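PDB 6JEA: beta-hexosaminidase Amuc_2018 from Akkermansia muciniphila, which hydrolyses terminal non-reducing N-acetylhexosamine residues, removing GlcNAc from unbranched N-glycans and chitobiose. Local coordinates for residues P99-I104 against W400-P405; R150-F155 against D211-T216; W307-A312 against A323-Q328. All coordinates share one frame; numbering follows the deposited sequence. Where two conformers were deposited one is given.

In the fold
All three contacts belong to the family 20 catalytic domain, a TIM barrel. Interactions 1 and 3 are buried and both touch the bound NAG. Interaction 1 joins the loops after strands 92-97 and 392-399 and uses charged groups on the sugar hydroxyls. Interaction 3 joins the loops after strands 303-307 and 320-323 and sets tryptophan rings against the acetamide end. W400 and W307 pack together where the two meet. Interaction 2 is only partly buried and lies farther from the chain's centre. It relies on backbone and water bonds and small apolar contacts. It still touches interaction 1, through R151 beside R101 and H102, and F155 beside E402 and R403.

Interaction 1 of 3, residues P99-I104 against W400-P405; sequences PARHFI and WAERLP. With NAG (2-acetamido-2-deoxy-beta-D-glucopyranose), chain B.
R101 and E402 meet beside the bound NAG at the mouth of a TIM barrel. Their loops follow strands 92-97 and 392-399, which pair in parallel in the barrel wall. Both residues bind substrate, as do W400 and A401.

Hydrogen bonds grip the sugar and join the loops. R101 NH1 donates to NAG O4 at 2.8 Å. R101 NH2 reaches NAG O3 at 3.1 Å and adds a weak bond to O4. NAG O4 in turn donates to E402 OE2; this bond is modelled very short, so its exact length is doubtful. O4 thus lies between R101 and E402, and appears to be held from both loops. Away from the sugar, H102 ND1 donates to A401 O at 2.6 Å. This bond is nearly straight (174°) and lies in the imidazole plane, which probably restrains the ring's tilt.

Charges also pair. The E402 carboxylate stacks over one face of the R101 guanidinium, with the planes 27° apart. R101 NH1 and E402 OE2 are 3.6 Å apart, but no N-H points at the oxygen. D98, D130 and Q132 take other bonds of the R101 head and are likely to fix its rotation. Both side chains bend at chi2, which brings their charged ends alongside each other.

Ring packing completes the contact. The W400 indole lies with one face against the sugar, its CG 3.6 Å from NAG C5. R101 NH1 approaches W400 CE3 obliquely. P405 makes a CH-pi contact over one face of H102, with its CA 3.6 Å from the ring centroid. At the ring edge, H102 CE1 sits 3.1 Å from E402 O.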
loop_
_atom_site.group_PDB
_atom_site.type_symbol
_atom_site.label_atom_id
_atom_site.label_comp_id
_atom_site.label_asym_id
_atom_site.label_seq_id
_atom_site.Cartn_x
_atom_site.Cartn_y
_atom_site.Cartn_z
ATOM N N PRO A 99 -0.331 2.537 10.052
ATOM C CA PRO A 99 -0.392 3.380 11.257
ATOM C C PRO A 99 -1.154 2.743 12.406
ATOM O O PRO A 99 -1.026 3.211 13.544
ATOM C CB PRO A 99 -1.086 4.655 10.762
ATOM C CG PRO A 99 -1.894 4.209 9.596
ATOM C CD PRO A 99 -1.096 3.119 8.935
ATOM N N ALA A 100 -1.943 1.699 12.148
ATOM C CA ALA A 100 -2.623 1.003 13.236
ATOM C C ALA A 100 -1.623 0.382 14.203
ATOM O O ALA A 100 -1.779 0.491 15.426
ATOM C CB ALA A 100 -3.559 -0.067 12.670
ATOM N N ARG A 101 -0.585 -0.269 13.677
ATOM C CA ARG A 101 0.401 -0.902 14.547
ATOM C C ARG A 101 1.313 0.139 15.186
ATOM O O ARG A 101 1.585 0.084 16.391
ATOM C CB ARG A 101 1.209 -1.935 13.762
ATOM C CG ARG A 101 0.625 -3.345 13.794
ATOM C CD ARG A 101 -0.781 -3.396 13.220
ATOM N NE ARG A 101 -1.328 -4.751 13.220
ATOM C CZ ARG A 101 -1.140 -5.633 12.243
ATOM N NH1 ARG A 101 -0.416 -5.306 11.179
ATOM N NH2 ARG A 101 -1.677 -6.840 12.328
ATOM N N HIS A 102 1.793 1.097 14.397
ATOM C CA HIS A 102 2.570 2.214 14.920
ATOM C C HIS A 102 2.158 3.478 14.183
ATOM O O HIS A 102 2.300 3.559 12.959
ATOM C CB HIS A 102 4.075 1.970 14.782
ATOM C CG HIS A 102 4.649 1.126 15.878
ATOM N ND1 HIS A 102 4.900 -0.220 15.727
ATOM C CD2 HIS A 102 5.004 1.436 17.147
ATOM C CE1 HIS A 102 5.395 -0.701 16.853
ATOM N NE2 HIS A 102 5.467 0.283 17.731
ATOM N N PHE A 103 1.649 4.448 14.938
ATOM C CA PHE A 103 1.183 5.708 14.377
ATOM C C PHE A 103 2.299 6.407 13.611
ATOM O O PHE A 103 3.471 6.356 13.997
ATOM C CB PHE A 103 0.662 6.603 15.505
ATOM C CG PHE A 103 0.045 7.888 15.037
ATOM C CD1 PHE A 103 -1.187 7.894 14.408
ATOM C CD2 PHE A 103 0.687 9.098 15.254
ATOM C CE1 PHE A 103 -1.760 9.080 13.985
ATOM C CE2 PHE A 103 0.118 10.289 14.834
ATOM C CZ PHE A 103 -1.106 10.280 14.198
ATOM N N ILE A 104 1.933 7.049 12.507
ATOM C CA ILE A 104 2.892 7.784 11.685
ATOM C C ILE A 104 2.480 9.251 11.650
ATOM O O ILE A 104 1.430 9.584 11.082
ATOM C CB ILE A 104 2.977 7.206 10.265
ATOM C CG1 ILE A 104 3.174 5.690 10.305
ATOM C CG2 ILE A 104 4.107 7.866 9.494
ATOM C CD1 ILE A 104 3.234 5.053 8.925
ATOM N N TRP A 400 4.106 -3.768 6.892
ATOM C CA TRP A 400 3.502 -3.994 8.200
ATOM C C TRP A 400 4.418 -3.490 9.309
ATOM O O TRP A 400 5.638 -3.666 9.259
ATOM C CB TRP A 400 3.207 -5.480 8.392
ATOM C CG TRP A 400 2.388 -6.058 7.290
ATOM C CD1 TRP A 400 2.831 -6.827 6.255
ATOM C CD2 TRP A 400 0.976 -5.904 7.100
ATOM N NE1 TRP A 400 1.784 -7.169 5.436
ATOM C CE2 TRP A 400 0.633 -6.615 5.933
ATOM C CE3 TRP A 400 -0.031 -5.240 7.807
ATOM C CZ2 TRP A 400 -0.675 -6.680 5.456
ATOM C CZ3 TRP A 400 -1.331 -5.306 7.330
ATOM C CH2 TRP A 400 -1.640 -6.020 6.165
ATOM N N ALA A 401 3.824 -2.863 10.323
ATOM C CA ALA A 401 4.585 -2.064 11.273
ATOM C C ALA A 401 4.440 -2.550 12.712
ATOM O O ALA A 401 4.455 -1.745 13.645
ATOM C CB ALA A 401 4.185 -0.593 11.164
ATOM N N GLU A 402 4.307 -3.864 12.916
ATOM C CA GLU A 402 4.385 -4.393 14.275
ATOM C C GLU A 402 5.725 -4.052 14.915
ATOM O O GLU A 402 5.787 -3.702 16.099
ATOM C CB GLU A 402 4.173 -5.909 14.279
ATOM C CG GLU A 402 2.754 -6.363 13.990
ATOM C CD GLU A 402 2.554 -6.787 12.546
ATOM O OE1 GLU A 402 3.080 -6.105 11.637
ATOM O OE2 GLU A 402 1.871 -7.809 12.322
ATOM N N ARG A 403 6.810 -4.138 14.138
ATOM C CA ARG A 403 8.166 -3.928 14.631
ATOM C C ARG A 403 8.848 -2.746 13.940
ATOM O O ARG A 403 10.069 -2.741 13.771
ATOM C CB ARG A 403 8.999 -5.197 14.453
ATOM C CG ARG A 403 8.426 -6.425 15.146
ATOM C CD ARG A 403 8.621 -6.364 16.653
ATOM N NE ARG A 403 8.188 -7.598 17.300
ATOM C CZ ARG A 403 8.350 -7.865 18.593
ATOM N NH1 ARG A 403 8.941 -6.985 19.389
ATOM N NH2 ARG A 403 7.922 -9.017 19.089
ATOM N N LEU A 404 8.075 -1.741 13.534
ATOM C CA LEU A 404 8.608 -0.542 12.889
ATOM C C LEU A 404 8.041 0.662 13.628
ATOM O O LEU A 404 6.991 1.201 13.252
ATOM C CB LEU A 404 8.266 -0.510 11.401
ATOM C CG LEU A 404 8.784 -1.705 10.594
ATOM C CD1 LEU A 404 8.300 -1.644 9.157
ATOM C CD2 LEU A 404 10.302 -1.772 10.648
ATOM N N PRO A 405 8.713 1.112 14.693
ATOM C CA PRO A 405 8.106 2.119 15.575
ATOM C C PRO A 405 8.208 3.553 15.086
ATOM O O PRO A 405 7.484 4.408 15.614
ATOM C CB PRO A 405 8.877 1.937 16.890
ATOM C CG PRO A 405 10.205 1.420 16.467
ATOM C CD PRO A 405 9.970 0.573 15.243
HETATM C C1 NAG B . -0.093 -10.256 7.048
HETATM C C2 NAG B . -1.279 -9.915 7.955
HETATM C C3 NAG B . -0.953 -8.715 8.844
HETATM C C4 NAG B . 0.378 -8.905 9.559
HETATM C C5 NAG B . 1.463 -9.258 8.550
HETATM C C6 NAG B . 2.799 -9.547 9.190
HETATM C C7 NAG B . -3.517 -10.464 7.100
HETATM C C8 NAG B . -4.644 -10.018 6.221
HETATM N N2 NAG B . -2.465 -9.643 7.159
HETATM O O1 NAG B . -0.369 -11.420 6.341
HETATM O O3 NAG B . -1.995 -8.553 9.799
HETATM O O4 NAG B . 0.746 -7.706 10.230
HETATM O O5 NAG B . 1.077 -10.438 7.836
HETATM O O6 NAG B . 3.789 -9.820 8.207
HETATM O O7 NAG B . -3.558 -11.517 7.727
HETATM O O HOH W 1 2.798 -2.920 17.453
HETATM O O HOH W 2 5.980 5.909 12.956
#

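Interaction 2 of 3, residues R150-F155 against D211-T216; sequences RREESF and DMNVRT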
loop_
_atom_site.group_PDB
_atom_site.type_symbol
_atom_site.label_atom_id
_atom_site.label_comp_id
_atom_site.label_asym_id
_atom_site.label_seq_id
_atom_site.Cartn_x
_atom_site.Cartn_y
_atom_site.Cartn_z
ATOM N N ARG A 150 -5.108 4.472 22.015
ATOM C CA ARG A 150 -4.062 4.440 23.026
ATOM C C ARG A 150 -3.857 3.008 23.496
ATOM O O ARG A 150 -4.824 2.281 23.731
ATOM C CB ARG A 150 -4.416 5.333 24.225
ATOM C CG ARG A 150 -4.604 6.805 23.886
ATOM C CD ARG A 150 -5.023 7.615 25.108
ATOM N NE ARG A 150 -4.789 9.046 24.928
ATOM C CZ ARG A 150 -5.650 9.882 24.357
ATOM N NH1 ARG A 150 -6.812 9.434 23.905
ATOM N NH2 ARG A 150 -5.349 11.168 24.237
ATOM N N ARG A 151 -2.596 2.608 23.629
ATOM C CA ARG A 151 -2.258 1.306 24.186
ATOM C C ARG A 151 -1.132 1.476 25.197
ATOM O O ARG A 151 -0.340 2.418 25.118
ATOM C CB ARG A 151 -1.867 0.292 23.099
ATOM C CG ARG A 151 -0.527 0.523 22.427
ATOM C CD ARG A 151 -0.211 -0.643 21.499
ATOM N NE ARG A 151 1.095 -0.518 20.858
ATOM C CZ ARG A 151 1.277 -0.162 19.591
ATOM N NH1 ARG A 151 0.234 0.104 18.815
ATOM N NH2 ARG A 151 2.503 -0.078 19.097
ATOM N N GLU A 152 -1.072 0.550 26.156
ATOM C CA GLU A 152 -0.195 0.725 27.308
ATOM C C GLU A 152 1.272 0.469 26.983
ATOM O O GLU A 152 2.149 1.060 27.623
ATOM C CB GLU A 152 -0.645 -0.188 28.449
ATOM C CG GLU A 152 -2.064 0.086 28.926
ATOM C CD GLU A 152 -2.546 -0.925 29.952
ATOM O OE1 GLU A 152 -1.695 -1.585 30.588
ATOM O OE2 GLU A 152 -3.778 -1.063 30.118
ATOM N N GLU A 153 1.564 -0.392 26.018
ATOM C CA GLU A 153 2.943 -0.736 25.675
ATOM C C GLU A 153 2.934 -1.463 24.336
ATOM O O GLU A 153 1.903 -1.541 23.657
ATOM C CB GLU A 153 3.596 -1.580 26.772
ATOM C CG GLU A 153 2.888 -2.896 27.051
ATOM C CD GLU A 153 3.579 -3.709 28.133
ATOM O OE1 GLU A 153 4.651 -3.277 28.607
ATOM O OE2 GLU A 153 3.053 -4.780 28.508
ATOM N N SER A 154 4.092 -2.001 23.957
ATOM C CA SER A 154 4.237 -2.794 22.738
ATOM C C SER A 154 5.231 -3.909 23.031
ATOM O O SER A 154 6.425 -3.645 23.201
ATOM C CB SER A 154 4.711 -1.937 21.563
ATOM O OG SER A 154 3.878 -0.805 21.383
ATOM N N PHE A 155 4.738 -5.146 23.093
ATOM C CA PHE A 155 5.575 -6.321 23.344
ATOM C C PHE A 155 6.323 -6.200 24.671
ATOM O O PHE A 155 7.493 -6.570 24.783
ATOM C CB PHE A 155 6.551 -6.564 22.189
ATOM C CG PHE A 155 5.907 -6.529 20.831
ATOM C CD1 PHE A 155 5.230 -7.633 20.340
ATOM C CD2 PHE A 155 5.984 -5.391 20.042
ATOM C CE1 PHE A 155 4.639 -7.602 19.091
ATOM C CE2 PHE A 155 5.394 -5.355 18.793
ATOM C CZ PHE A 155 4.721 -6.462 18.318
ATOM N N ASP A 211 -13.431 -5.118 30.517
ATOM C CA ASP A 211 -12.024 -5.101 30.893
ATOM C C ASP A 211 -11.093 -5.294 29.704
ATOM O O ASP A 211 -9.878 -5.401 29.896
ATOM C CB ASP A 211 -11.745 -6.177 31.946
ATOM C CG ASP A 211 -12.519 -5.950 33.230
ATOM O OD1 ASP A 211 -12.691 -4.775 33.624
ATOM O OD2 ASP A 211 -12.958 -6.946 33.845
ATOM N N MET A 212 -11.635 -5.347 28.490
ATOM C CA MET A 212 -10.814 -5.520 27.299
ATOM C C MET A 212 -9.895 -4.320 27.106
ATOM O O MET A 212 -10.305 -3.167 27.271
ATOM C CB MET A 212 -11.704 -5.703 26.070
ATOM C CG MET A 212 -10.948 -5.846 24.765
ATOM S SD MET A 212 -10.253 -7.491 24.558
ATOM C CE MET A 212 -11.747 -8.474 24.565
ATOM N N ASN A 213 -8.643 -4.598 26.757
ATOM C CA ASN A 213 -7.653 -3.564 26.508
ATOM C C ASN A 213 -7.168 -3.647 25.069
ATOM O O ASN A 213 -7.213 -4.710 24.442
ATOM C CB ASN A 213 -6.459 -3.692 27.462
ATOM C CG ASN A 213 -6.856 -3.538 28.915
ATOM O OD1 ASN A 213 -6.591 -4.416 29.738
ATOM N ND2 ASN A 213 -7.498 -2.419 29.240
ATOM N N VAL A 214 -6.706 -2.508 24.549
ATOM C CA VAL A 214 -6.082 -2.495 23.233
ATOM C C VAL A 214 -4.892 -3.445 23.239
ATOM O O VAL A 214 -4.111 -3.491 24.199
ATOM C CB VAL A 214 -5.669 -1.064 22.849
ATOM C CG1 VAL A 214 -4.923 -1.056 21.522
ATOM C CG2 VAL A 214 -6.895 -0.163 22.780
ATOM N N ARG A 215 -4.764 -4.230 22.176
ATOM C CA ARG A 215 -3.748 -5.269 22.140
ATOM C C ARG A 215 -2.356 -4.658 22.039
ATOM O O ARG A 215 -2.139 -3.680 21.318
ATOM C CB ARG A 215 -3.999 -6.216 20.968
ATOM C CG ARG A 215 -3.361 -7.584 21.129
ATOM C CD ARG A 215 -3.739 -8.496 19.977
ATOM N NE ARG A 215 -3.128 -9.817 20.088
ATOM C CZ ARG A 215 -3.742 -10.888 20.579
ATOM N NH1 ARG A 215 -4.995 -10.802 21.009
ATOM N NH2 ARG A 215 -3.102 -12.049 20.638
ATOM N N THR A 216 -1.410 -5.238 22.779
ATOM C CA THR A 216 -0.024 -4.793 22.763
ATOM C C THR A 216 0.927 -5.837 22.195
ATOM O O THR A 216 2.142 -5.607 22.180
ATOM C CB THR A 216 0.432 -4.401 24.178
ATOM O OG1 THR A 216 0.464 -5.565 25.012
ATOM C CG2 THR A 216 -0.520 -3.375 24.786
HETATM O O HOH W 3 -3.180 -1.621 26.080
HETATM O O HOH W 4 2.940 -6.418 25.830
#
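The T216 side chain packs on the E153 backbone, and its carbonyl bonds F155 N, in a partly buried contact of the TIM-barrel domain. Residues 150-155 comprise the short strand 150-151 and the turn after it; residues 211-216 lie in the loop between helices 195-200 and 230-246. The F155 N to T216 O bond measures 2.8 Å. The same oxygen sits over one face of the F155 ring.

T216 turns its methyl to the other segment, with CG2 3.2 Å from E153 O. At the other end V214 CG2 rests 3.3 Å from R150 O. The chi1 of V214 (176°) swings CG1 out to R151 CB, 3.7 Å away. Two waters bridge the segments. One accepts from E152 N and donates to V214 O; the other links E153 OE2 with T216 OG1, while E153 OE1 accepts from G158 N.

R151 NE and NH2 both donate, in the guanidinium plane, to S154 OG, each at 2.8 Å. Its NH1 bonds the backbone O of R101, whose side chain binds the sugar. This grip is likely to hold the guanidinium in place. Across the segments, the joint rests on one backbone hydrogen bond, two water bridges and methyls packed against carbonyl oxygens.

Interaction 3 of 3, residues W307-A312 against A323-Q328; sequences WYEGNA and AWRQGQ. With NAG (2-acetamido-2-deoxy-beta-D-glucopyranose), chain B.
W307 and W324 form a T-shaped pair at the acetamide of the bound sugar. The edge of W307 is turned toward the face of W324, with the five-membered rings 5.6 Å apart between centroids and their planes at 66°. W307 CB adds an off-centre CH-pi contact with the W324 pyrrole ring. The acetamide methyl, NAG C8, lies over a face of W307, 3.6 Å from its CD1. It is over a face of W324 only at longer range. W324 CZ3 instead meets NAG O1 at 3.6 Å and lies near O7.

W324 is held at its nitrogen edge. NE1 donates to Y308 O at 2.8 Å, in a bent bond (147°) tilted from the ring plane. Its CG lies between the backbone N and carbonyl carbon (chi1 55°), a position that turns the indole toward the 307-312 loop. Y308 O also receives a bond from a water, so two donors share this carbonyl.

The second link is a salt bridge. R325 NH2 donates to E309 OE2 at 3.1 Å, on the syn side of the carboxylate, and more weakly to OE1. W324 CH2 lies over the guanidinium face. E309 OE2 also lies at the W324 edge, 3.6 Å from CZ2, and accepts the backbone N-H of E258, an active-site residue. E309 is thus a second-shell group next to the catalytic centre. W307 NE1 is bonded to E187.

Replacing W324 by an alanine would probably leave Y308 O without its indole donor, strip the ring from beside W307 CB and the R325 guanidinium, and open a gap next to NAG O1 and O7.

Aromatic walls around the acetamide are characteristic of the family 20 substrate pocket. There the N-acetyl group of the substrate takes part in catalysis, and the loops after strands 303-307 and 320-323 of the TIM barrel supply these two rings.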
loop_
_atom_site.group_PDB
_atom_site.type_symbol
_atom_site.label_atom_id
_atom_site.label_comp_id
_atom_site.label_asym_id
_atom_site.label_seq_id
_atom_site.Cartn_x
_atom_site.Cartn_y
_atom_site.Cartn_z
ATOM N N TRP A 307 -8.483 -8.646 1.039
ATOM C CA TRP A 307 -7.421 -9.644 1.016
ATOM C C TRP A 307 -8.021 -10.959 0.535
ATOM O O TRP A 307 -8.986 -11.455 1.125
ATOM C CB TRP A 307 -6.795 -9.814 2.399
ATOM C CG TRP A 307 -6.191 -8.562 2.972
ATOM C CD1 TRP A 307 -6.627 -7.872 4.066
ATOM C CD2 TRP A 307 -5.041 -7.853 2.484
ATOM N NE1 TRP A 307 -5.824 -6.780 4.289
ATOM C CE2 TRP A 307 -4.843 -6.745 3.333
ATOM C CE3 TRP A 307 -4.163 -8.047 1.413
ATOM C CZ2 TRP A 307 -3.802 -5.833 3.143
ATOM C CZ3 TRP A 307 -3.129 -7.142 1.226
ATOM C CH2 TRP A 307 -2.957 -6.050 2.087
ATOM N N TYR A 308 -7.468 -11.519 -0.536
ATOM C CA TYR A 308 -8.124 -12.634 -1.207
ATOM C C TYR A 308 -8.149 -13.877 -0.327
ATOM O O TYR A 308 -7.147 -14.235 0.300
ATOM C CB TYR A 308 -7.424 -12.943 -2.529
ATOM C CG TYR A 308 -8.184 -13.903 -3.417
ATOM C CD1 TYR A 308 -9.534 -13.711 -3.686
ATOM C CD2 TYR A 308 -7.548 -14.992 -4.002
ATOM C CE1 TYR A 308 -10.232 -14.580 -4.505
ATOM C CE2 TYR A 308 -8.240 -15.869 -4.823
ATOM C CZ TYR A 308 -9.580 -15.656 -5.070
ATOM O OH TYR A 308 -10.270 -16.522 -5.886
ATOM N N GLU A 309 -9.311 -14.526 -0.274
ATOM C CA GLU A 309 -9.459 -15.861 0.293
ATOM C C GLU A 309 -10.118 -16.732 -0.765
ATOM O O GLU A 309 -11.229 -16.429 -1.212
ATOM C CB GLU A 309 -10.292 -15.847 1.580
ATOM C CG GLU A 309 -9.648 -15.125 2.763
ATOM C CD GLU A 309 -8.469 -15.878 3.366
ATOM O OE1 GLU A 309 -8.075 -16.930 2.819
ATOM O OE2 GLU A 309 -7.935 -15.416 4.398
ATOM N N GLY A 310 -9.432 -17.807 -1.161
ATOM C CA GLY A 310 -9.887 -18.589 -2.302
ATOM C C GLY A 310 -11.300 -19.119 -2.142
ATOM O O GLY A 310 -12.152 -18.925 -3.012
ATOM N N ASN A 311 -11.567 -19.798 -1.029
ATOM C CA ASN A 311 -12.883 -20.391 -0.820
ATOM C C ASN A 311 -13.698 -19.589 0.186
ATOM O O ASN A 311 -14.244 -20.151 1.141
ATOM C CB ASN A 311 -12.747 -21.847 -0.368
ATOM C CG ASN A 311 -11.582 -22.061 0.581
ATOM O OD1 ASN A 311 -10.455 -22.312 0.151
ATOM N ND2 ASN A 311 -11.851 -21.969 1.881
ATOM N N ALA A 312 -13.794 -18.276 -0.028
ATOM C CA ALA A 312 -14.596 -17.413 0.830
ATOM C C ALA A 312 -16.022 -17.255 0.318
ATOM O O ALA A 312 -16.974 -17.334 1.102
ATOM C CB ALA A 312 -13.935 -16.039 0.963
ATOM N N ALA A 323 -3.691 -10.644 -3.892
ATOM C CA ALA A 323 -2.960 -11.882 -3.657
ATOM C C ALA A 323 -1.856 -11.611 -2.645
ATOM O O ALA A 323 -1.041 -10.707 -2.840
ATOM C CB ALA A 323 -2.374 -12.428 -4.959
ATOM N N TRP A 324 -1.835 -12.383 -1.560
ATOM C CA TRP A 324 -0.911 -12.099 -0.465
ATOM C C TRP A 324 -0.253 -13.323 0.155
ATOM O O TRP A 324 0.829 -13.176 0.733
ATOM C CB TRP A 324 -1.628 -11.315 0.640
ATOM C CG TRP A 324 -2.873 -11.986 1.149
ATOM C CD1 TRP A 324 -4.076 -12.080 0.507
ATOM C CD2 TRP A 324 -3.040 -12.648 2.408
ATOM N NE1 TRP A 324 -4.978 -12.763 1.285
ATOM C CE2 TRP A 324 -4.367 -13.122 2.458
ATOM C CE3 TRP A 324 -2.197 -12.889 3.496
ATOM C CZ2 TRP A 324 -4.869 -13.823 3.554
ATOM C CZ3 TRP A 324 -2.698 -13.585 4.584
ATOM C CH2 TRP A 324 -4.021 -14.043 4.604
ATOM N N ARG A 325 -0.837 -14.514 0.066
ATOM C CA ARG A 325 -0.269 -15.676 0.734
ATOM C C ARG A 325 0.932 -16.228 -0.031
ATOM O O ARG A 325 0.999 -16.169 -1.263
ATOM C CB ARG A 325 -1.320 -16.772 0.903
ATOM C CG ARG A 325 -2.410 -16.446 1.909
ATOM C CD ARG A 325 -3.333 -17.636 2.113
ATOM N NE ARG A 325 -4.453 -17.323 2.997
ATOM C CZ ARG A 325 -4.410 -17.420 4.322
ATOM N NH1 ARG A 325 -3.297 -17.820 4.923
ATOM N NH2 ARG A 325 -5.479 -17.115 5.048
ATOM N N GLN A 326 1.880 -16.775 0.727
ATOM C CA GLN A 326 3.088 -17.344 0.143
ATOM C C GLN A 326 2.745 -18.458 -0.839
ATOM O O GLN A 326 2.036 -19.409 -0.498
ATOM C CB GLN A 326 3.996 -17.879 1.252
ATOM C CG GLN A 326 5.116 -18.789 0.769
ATOM C CD GLN A 326 6.286 -18.025 0.180
ATOM O OE1 GLN A 326 6.609 -16.923 0.622
ATOM N NE2 GLN A 326 6.930 -18.611 -0.822
ATOM N N GLY A 327 3.251 -18.334 -2.065
ATOM C CA GLY A 327 3.096 -19.382 -3.055
ATOM C C GLY A 327 1.709 -19.571 -3.625
ATOM O O GLY A 327 1.443 -20.605 -4.240
ATOM N N GLN A 328 0.811 -18.602 -3.451
ATOM C CA GLN A 328 -0.541 -18.694 -3.988
ATOM C C GLN A 328 -0.781 -17.729 -5.142
ATOM O O GLN A 328 -1.933 -17.540 -5.549
ATOM C CB GLN A 328 -1.564 -18.443 -2.881
ATOM C CG GLN A 328 -1.373 -19.322 -1.657
ATOM C CD GLN A 328 -2.581 -20.184 -1.372
ATOM O OE1 GLN A 328 -3.323 -20.556 -2.284
ATOM N NE2 GLN A 328 -2.795 -20.502 -0.099
HETATM C C1 NAG B . -0.093 -10.256 7.048
HETATM C C2 NAG B . -1.279 -9.915 7.955
HETATM C C3 NAG B . -0.953 -8.715 8.844
HETATM C C4 NAG B . 0.378 -8.905 9.559
HETATM C C5 NAG B . 1.463 -9.258 8.550
HETATM C C6 NAG B . 2.799 -9.547 9.190
HETATM C C7 NAG B . -3.517 -10.464 7.100
HETATM C C8 NAG B . -4.644 -10.018 6.221
HETATM N N2 NAG B . -2.465 -9.643 7.159
HETATM O O1 NAG B . -0.369 -11.420 6.341
HETATM O O3 NAG B . -1.995 -8.553 9.799
HETATM O O4 NAG B . 0.746 -7.706 10.230
HETATM O O5 NAG B . 1.077 -10.438 7.836
HETATM O O6 NAG B . 3.789 -9.820 8.207
HETATM O O7 NAG B . -3.558 -11.517 7.727
HETATM O O HOH W 5 -5.499 -16.481 -0.017
#